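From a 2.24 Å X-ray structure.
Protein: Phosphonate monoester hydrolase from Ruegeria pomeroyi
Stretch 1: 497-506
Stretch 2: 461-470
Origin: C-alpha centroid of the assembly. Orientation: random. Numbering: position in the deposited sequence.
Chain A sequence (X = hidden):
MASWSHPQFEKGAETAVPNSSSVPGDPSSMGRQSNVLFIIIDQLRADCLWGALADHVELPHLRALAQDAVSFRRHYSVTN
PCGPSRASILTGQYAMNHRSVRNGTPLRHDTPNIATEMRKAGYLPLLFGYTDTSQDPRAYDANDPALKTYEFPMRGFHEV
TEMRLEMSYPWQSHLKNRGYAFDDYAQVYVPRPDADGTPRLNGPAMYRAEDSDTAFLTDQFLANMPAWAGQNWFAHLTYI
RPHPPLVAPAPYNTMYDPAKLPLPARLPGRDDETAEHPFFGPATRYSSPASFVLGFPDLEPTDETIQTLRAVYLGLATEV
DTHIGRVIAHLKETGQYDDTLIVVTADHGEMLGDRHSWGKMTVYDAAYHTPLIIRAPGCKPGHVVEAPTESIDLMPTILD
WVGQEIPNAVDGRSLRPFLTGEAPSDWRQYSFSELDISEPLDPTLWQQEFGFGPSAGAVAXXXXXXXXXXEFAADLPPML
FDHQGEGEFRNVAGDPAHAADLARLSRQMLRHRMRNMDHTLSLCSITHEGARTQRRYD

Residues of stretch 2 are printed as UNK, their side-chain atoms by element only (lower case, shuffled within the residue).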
ATOM      1  N   ALA A 497     -50.030 -17.908  19.527  1.00 20.60           N
ATOM      2  CA  ALA A 497     -49.506 -18.602  20.693  1.00 20.14           C
ATOM      3  C   ALA A 497     -47.959 -18.546  20.760  1.00 22.07           C
ATOM      4  O   ALA A 497     -47.398 -18.788  21.833  1.00 21.67           O
ATOM      5  CB  ALA A 497     -50.001 -20.049  20.699  1.00 21.55           C
ATOM      6  N   HIS A 498     -47.285 -18.235  19.616  1.00 16.35           N
ATOM      7  CA  HIS A 498     -45.828 -18.124  19.496  1.00 14.92           C
ATOM      8  C   HIS A 498     -45.311 -16.689  19.292  1.00 18.44           C
ATOM      9  O   HIS A 498     -44.125 -16.503  19.046  1.00 18.52           O
ATOM     10  CB  HIS A 498     -45.304 -19.055  18.390  1.00 15.70           C
ATOM     11  CG  HIS A 498     -45.416 -20.518  18.708  1.00 19.28           C
ATOM     12  ND1 HIS A 498     -44.657 -21.105  19.708  1.00 21.43           N
ATOM     13  CD2 HIS A 498     -46.204 -21.464  18.152  1.00 20.78           C
ATOM     14  CE1 HIS A 498     -45.000 -22.385  19.721  1.00 20.45           C
ATOM     15  NE2 HIS A 498     -45.925 -22.649  18.801  1.00 20.78           N
ATOM     16  N   ALA A 499     -46.180 -15.678  19.428  1.00 17.16           N
ATOM     17  CA  ALA A 499     -45.826 -14.258  19.257  1.00 17.27           C
ATOM     18  C   ALA A 499     -44.746 -13.766  20.251  1.00 19.50           C
ATOM     19  O   ALA A 499     -43.841 -13.037  19.849  1.00 18.19           O
ATOM     20  CB  ALA A 499     -47.075 -13.380  19.314  1.00 17.87           C
ATOM     21  N   ALA A 500     -44.822 -14.198  21.521  1.00 16.67           N
ATOM     22  CA  ALA A 500     -43.843 -13.857  22.550  1.00 17.02           C
ATOM     23  C   ALA A 500     -42.490 -14.545  22.302  1.00 21.48           C
ATOM     24  O   ALA A 500     -41.458 -13.917  22.542  1.00 21.96           O
ATOM     25  CB  ALA A 500     -44.382 -14.198  23.933  1.00 18.20           C
ATOM     26  N   ASP A 501     -42.485 -15.816  21.794  1.00 16.11           N
ATOM     27  CA  ASP A 501     -41.256 -16.548  21.468  1.00 14.89           C
ATOM     28  C   ASP A 501     -40.575 -15.883  20.297  1.00 18.03           C
ATOM     29  O   ASP A 501     -39.359 -15.683  20.335  1.00 17.78           O
ATOM     30  CB  ASP A 501     -41.532 -18.019  21.145  1.00 16.66           C
ATOM     31  CG  ASP A 501     -42.170 -18.833  22.253  1.00 23.69           C
ATOM     32  OD1 ASP A 501     -41.628 -18.837  23.380  1.00 23.45           O
ATOM     33  OD2 ASP A 501     -43.129 -19.566  21.960  1.00 31.82           O
ATOM     34  N   LEU A 502     -41.373 -15.504  19.264  1.00 15.76           N
ATOM     35  CA  LEU A 502     -40.941 -14.809  18.039  1.00 14.13           C
ATOM     36  C   LEU A 502     -40.250 -13.478  18.384  1.00 17.78           C
ATOM     37  O   LEU A 502     -39.146 -13.220  17.894  1.00 17.73           O
ATOM     38  CB  LEU A 502     -42.163 -14.581  17.104  1.00 13.23           C
ATOM     39  CG  LEU A 502     -41.928 -13.933  15.726  1.00 15.96           C
ATOM     40  CD1 LEU A 502     -41.145 -14.854  14.809  1.00 16.00           C
ATOM     41  CD2 LEU A 502     -43.246 -13.569  15.077  1.00 14.54           C
ATOM     42  N   ALA A 503     -40.887 -12.656  19.252  1.00 12.62           N
ATOM     43  CA  ALA A 503     -40.346 -11.370  19.682  1.00 11.36           C
ATOM     44  C   ALA A 503     -39.030 -11.516  20.481  1.00 14.18           C
ATOM     45  O   ALA A 503     -38.089 -10.731  20.280  1.00 12.56           O
ATOM     46  CB  ALA A 503     -41.396 -10.607  20.484  1.00 11.84           C
ATOM     47  N   ARG A 504     -38.973 -12.519  21.381  1.00 11.60           N
ATOM     48  CA  ARG A 504     -37.822 -12.831  22.236  1.00 11.40           C
ATOM     49  C   ARG A 504     -36.607 -13.293  21.414  1.00 16.94           C
ATOM     50  O   ARG A 504     -35.483 -12.821  21.651  1.00 16.86           O
ATOM     51  CB  ARG A 504     -38.220 -13.890  23.293  1.00  9.18           C
ATOM     52  CG  ARG A 504     -37.065 -14.350  24.206  1.00 18.62           C
ATOM     53  CD  ARG A 504     -37.477 -15.425  25.197  1.00 29.08           C
ATOM     54  NE  ARG A 504     -38.201 -16.523  24.556  1.00 28.17           N
ATOM     55  CZ  ARG A 504     -37.638 -17.602  24.028  1.00 45.46           C
ATOM     56  NH1 ARG A 504     -36.319 -17.767  24.075  1.00 33.58           N
ATOM     57  NH2 ARG A 504     -38.386 -18.528  23.449  1.00 35.19           N
ATOM     58  N   LEU A 505     -36.836 -14.217  20.443  1.00 15.47           N
ATOM     59  CA  LEU A 505     -35.775 -14.739  19.567  1.00 16.08           C
ATOM     60  C   LEU A 505     -35.240 -13.693  18.600  1.00 19.54           C
ATOM     61  O   LEU A 505     -34.036 -13.669  18.333  1.00 20.36           O
ATOM     62  CB  LEU A 505     -36.233 -15.990  18.809  1.00 16.34           C
ATOM     63  CG  LEU A 505     -36.396 -17.238  19.656  1.00 21.45           C
ATOM     64  CD1 LEU A 505     -37.363 -18.145  19.028  1.00 20.90           C
ATOM     65  CD2 LEU A 505     -35.067 -17.928  19.888  1.00 22.96           C
ATOM     66  N   SER A 506     -36.136 -12.846  18.060  1.00 14.65           N
ATOM     67  CA  SER A 506     -35.779 -11.757  17.148  1.00 15.18           C
ATOM     68  C   SER A 506     -34.929 -10.679  17.870  1.00 19.54           C
ATOM     69  O   SER A 506     -33.999 -10.132  17.267  1.00 20.00           O
ATOM     70  CB  SER A 506     -37.034 -11.169  16.511  1.00 17.87           C
ATOM     71  OG  SER A 506     -36.738 -10.627  15.237  1.00 23.11           O
ATOM     72  N   UNK A 461     -30.432 -16.735  10.290  1.00 12.43           N
ATOM     73  CA  UNK A 461     -30.963 -17.912  11.008  1.00 12.37           C
ATOM     74  C   UNK A 461     -30.378 -17.953  12.438  1.00 19.72           C
ATOM     75  O   UNK A 461     -29.166 -17.830  12.601  1.00 21.33           O
ATOM     76  c   UNK A 461     -31.215 -20.480  10.983  1.00 13.76           C
ATOM     77  c   UNK A 461     -31.156 -19.202   8.747  1.00 13.16           C
ATOM     78  c   UNK A 461     -30.668 -19.244  10.235  1.00 14.14           C
ATOM     79  c   UNK A 461     -30.293 -19.928   7.762  1.00 10.66           C
ATOM     80  N   UNK A 462     -31.231 -18.129  13.460  1.00 16.00           N
ATOM     81  CA  UNK A 462     -30.796 -18.276  14.849  1.00 15.75           C
ATOM     82  C   UNK A 462     -31.314 -19.616  15.386  1.00 18.80           C
ATOM     83  O   UNK A 462     -32.518 -19.821  15.438  1.00 18.98           O
ATOM     84  c   UNK A 462     -30.161 -15.691  17.550  1.00 18.02           C
ATOM     85  c   UNK A 462     -31.595 -17.624  18.204  1.00 17.55           C
ATOM     86  c   UNK A 462     -31.228 -17.084  15.751  1.00 15.01           C
ATOM     87  c   UNK A 462     -30.619 -17.075  17.163  1.00 17.86           C
ATOM     88  N   UNK A 463     -30.408 -20.518  15.767  1.00 16.32           N
ATOM     89  CA  UNK A 463     -30.759 -21.843  16.278  1.00 16.30           C
ATOM     90  C   UNK A 463     -30.627 -21.865  17.772  1.00 23.84           C
ATOM     91  O   UNK A 463     -29.525 -21.909  18.303  1.00 24.41           O
ATOM     92  c   UNK A 463     -29.924 -22.963  15.639  1.00 12.81           C
ATOM     93  n   UNK A 463     -28.996 -23.794  12.083  1.00 22.18           N
ATOM     94  c   UNK A 463     -30.075 -23.043  14.126  1.00  9.43           C
ATOM     95  c   UNK A 463     -28.090 -23.008  11.513  1.00 30.70           C
ATOM     96  n   UNK A 463     -28.084 -22.841  10.195  1.00 22.54           N
ATOM     97  c   UNK A 463     -29.109 -24.014  13.522  1.00 14.53           C
ATOM     98  n   UNK A 463     -27.176 -22.390  12.254  1.00  6.71           N
ATOM     99  N   UNK A 464     -31.763 -21.801  18.443  1.00 21.17           N
ATOM    100  CA  UNK A 464     -31.909 -21.849  19.884  1.00 21.15           C
ATOM    101  C   UNK A 464     -32.135 -23.339  20.238  1.00 23.76           C
ATOM    102  O   UNK A 464     -32.388 -24.150  19.339  1.00 22.12           O
ATOM    103  c   UNK A 464     -33.107 -20.929  20.231  1.00 22.85           C
ATOM    104  o   UNK A 464     -34.874 -21.463  21.693  1.00 25.08           O
ATOM    105  o   UNK A 464     -33.075 -20.590  22.565  1.00 34.89           O
ATOM    106  c   UNK A 464     -33.718 -21.028  21.600  1.00 27.17           C
ATOM    107  N   UNK A 465     -32.006 -23.705  21.522  1.00 21.44           N
ATOM    108  CA  UNK A 465     -32.203 -25.086  22.003  1.00 21.92           C
ATOM    109  C   UNK A 465     -33.580 -25.688  21.594  1.00 26.90           C
ATOM    110  O   UNK A 465     -33.677 -26.885  21.295  1.00 27.32           O
ATOM    111  c   UNK A 465     -32.042 -25.134  23.516  1.00 22.69           C
ATOM    112  N   UNK A 466     -34.627 -24.831  21.572  1.00 22.41           N
ATOM    113  CA  UNK A 466     -35.994 -25.185  21.215  1.00 21.48           C
ATOM    114  C   UNK A 466     -36.418 -24.662  19.816  1.00 21.67           C
ATOM    115  O   UNK A 466     -37.032 -25.393  19.047  1.00 19.38           O
ATOM    116  n   UNK A 466     -42.996 -24.425  22.568  1.00  9.77           N
ATOM    117  c   UNK A 466     -36.970 -24.673  22.293  1.00 18.39           C
ATOM    118  c   UNK A 466     -41.797 -24.207  23.076  1.00 24.39           C
ATOM    119  c   UNK A 466     -38.416 -25.041  21.982  1.00 20.49           C
ATOM    120  c   UNK A 466     -39.374 -24.640  23.051  1.00 20.88           C
ATOM    121  n   UNK A 466     -40.740 -24.830  22.580  1.00 26.00           N
ATOM    122  n   UNK A 466     -41.661 -23.341  24.067  1.00 14.51           N
ATOM    123  N   UNK A 467     -36.137 -23.395  19.521  1.00 17.68           N
ATOM    124  CA  UNK A 467     -36.575 -22.811  18.263  1.00 16.52           C
ATOM    125  C   UNK A 467     -35.498 -22.500  17.256  1.00 23.59           C
ATOM    126  O   UNK A 467     -34.315 -22.382  17.591  1.00 24.61           O
ATOM    127  c   UNK A 467     -41.054 -21.762  20.764  1.00 19.10           C
ATOM    128  c   UNK A 467     -41.052 -21.993  19.413  1.00 20.35           C
ATOM    129  c   UNK A 467     -37.366 -21.525  18.534  1.00 17.35           C
ATOM    130  c   UNK A 467     -38.675 -21.368  20.686  1.00 19.46           C
ATOM    131  c   UNK A 467     -39.850 -21.935  18.691  1.00 20.63           C
ATOM    132  c   UNK A 467     -38.650 -21.643  19.325  1.00 18.23           C
ATOM    133  c   UNK A 467     -39.877 -21.423  21.405  1.00 21.80           C
ATOM    134  N   UNK A 468     -35.935 -22.338  15.995  1.00 20.76           N
ATOM    135  CA  UNK A 468     -35.136 -21.846  14.879  1.00 19.37           C
ATOM    136  C   UNK A 468     -35.938 -20.695  14.301  1.00 19.58           C
ATOM    137  O   UNK A 468     -37.112 -20.855  13.970  1.00 18.76           O
ATOM    138  c   UNK A 468     -34.766 -22.923  13.849  1.00 22.61           C
ATOM    139  c   UNK A 468     -34.012 -22.342  12.639  1.00 15.93           C
ATOM    140  o   UNK A 468     -33.949 -23.900  14.479  1.00 19.96           O
ATOM    141  N   UNK A 469     -35.316 -19.534  14.251  1.00 14.84           N
ATOM    142  CA  UNK A 469     -35.898 -18.315  13.723  1.00 13.69           C
ATOM    143  C   UNK A 469     -35.178 -17.940  12.412  1.00 16.49           C
ATOM    144  O   UNK A 469     -33.948 -18.000  12.343  1.00 14.86           O
ATOM    145  c   UNK A 469     -37.566 -15.466  14.176  1.00 15.76           C
ATOM    146  c   UNK A 469     -35.416 -14.753  15.118  1.00 19.12           C
ATOM    147  c   UNK A 469     -35.770 -17.171  14.765  1.00 12.89           C
ATOM    148  c   UNK A 469     -36.069 -15.742  14.264  1.00 16.45           C
ATOM    149  N   UNK A 470     -35.963 -17.556  11.384  1.00 13.03           N
ATOM    150  CA  UNK A 470     -35.466 -17.073  10.102  1.00 12.00           C
ATOM    151  C   UNK A 470     -36.013 -15.647   9.926  1.00 18.53           C
ATOM    152  O   UNK A 470     -37.218 -15.434  10.028  1.00 17.38           O
ATOM    153  c   UNK A 470     -35.815 -17.990   8.899  1.00 14.88           C
ATOM    154  c   UNK A 470     -35.335 -17.386   7.577  1.00 14.37           C
ATOM    155  c   UNK A 470     -35.252 -19.412   9.083  1.00 14.46           C
TER

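Position 461 has four side-chain carbons. They fork at the first, and one arm is two carbons long. None comes within reach of stretch 1. This is Ile461, in a strand that begins earlier in the chain.

Position 462 also has four carbons, but the fork is at the second. The CA-to-CB bond points toward stretch 1, and one terminal methyl meets Leu505. The residue is Leu462; its CD2 lies 3.9 Å from CD2 of Leu505. Its backbone N and O both bond to the backbone of position 469, so the two strands run side by side.

Position 463 carries three carbons, a nitrogen, and then a carbon with two more nitrogens, a guanidinium. The CA-to-CB bond points away, and the side chain touches nothing on stretch 1. This is Arg463. Its nitrogens are hydrogen-bonded elsewhere in the structure.

Position 464 has two carbons, the second carrying two oxygens. Its CB packs 3.6 Å from CD2 of Leu505. A carboxylate this short identifies Asp464. Its OD2 turns back to the chain and accepts a hydrogen bond from the backbone N of position 467 at 3.2 Å, and a weak one from the backbone N of position 466 at 3.4 Å.

Position 465 has a single side-chain carbon and lies out of reach of stretch 1. It is Ala465, exposed in the turn.

Position 466 repeats the pattern of three carbons, a nitrogen, and a carbon with two nitrogens. The long chain reaches the ring of His498. This is Arg466, with NH2 4.0 Å from CE1 of His498, at the edge of the imidazole. NH1 of Arg466 is 4.6 Å from OD1 of Asp501, too far for a salt bridge.

Position 467 shows one carbon and then a ring of six carbons, with no oxygen. The side chain meets His498, Asp501, Arg504 and Leu505. It is Phe467. Its CZ is 3.2 Å from OD2 of Asp501, its CE1 3.7 Å from ND1 of His498, and its CB 3.4 Å from CD1 of Leu505. CB of Asp501 makes an off-centre CH-pi contact, 4.2 Å from the centroid of the Phe467 ring.

Position 468 has one carbon carrying one oxygen and one carbon. The CA-to-CB bond points away, and nothing on stretch 1 is touched. This is Thr468.

Position 469 has four carbons forked at the second. They touch Leu502, Leu505 and Ser506. This is Leu469; its CD1 is 3.7 Å from CD1 of Leu502, and its CD2 is 4.0 Å from CB of Leu505.

Position 470 has one carbon carrying two more, out of reach of stretch 1. It is Val470.

The contact works by packing, with no hydrogen bond across it. Leu505 fits among Leu462, Asp464, Phe467 and Leu469. Polar groups beside the Phe467 ring bond within stretch 1: ND1 of His498 donates to OD2 of Asp501 at 3.1 Å, and NH2 of Arg504 forms a salt bridge with OD1 of Asp501 at 3.3 Å.

Stretch 2 (461-470) ILRDARFTLV
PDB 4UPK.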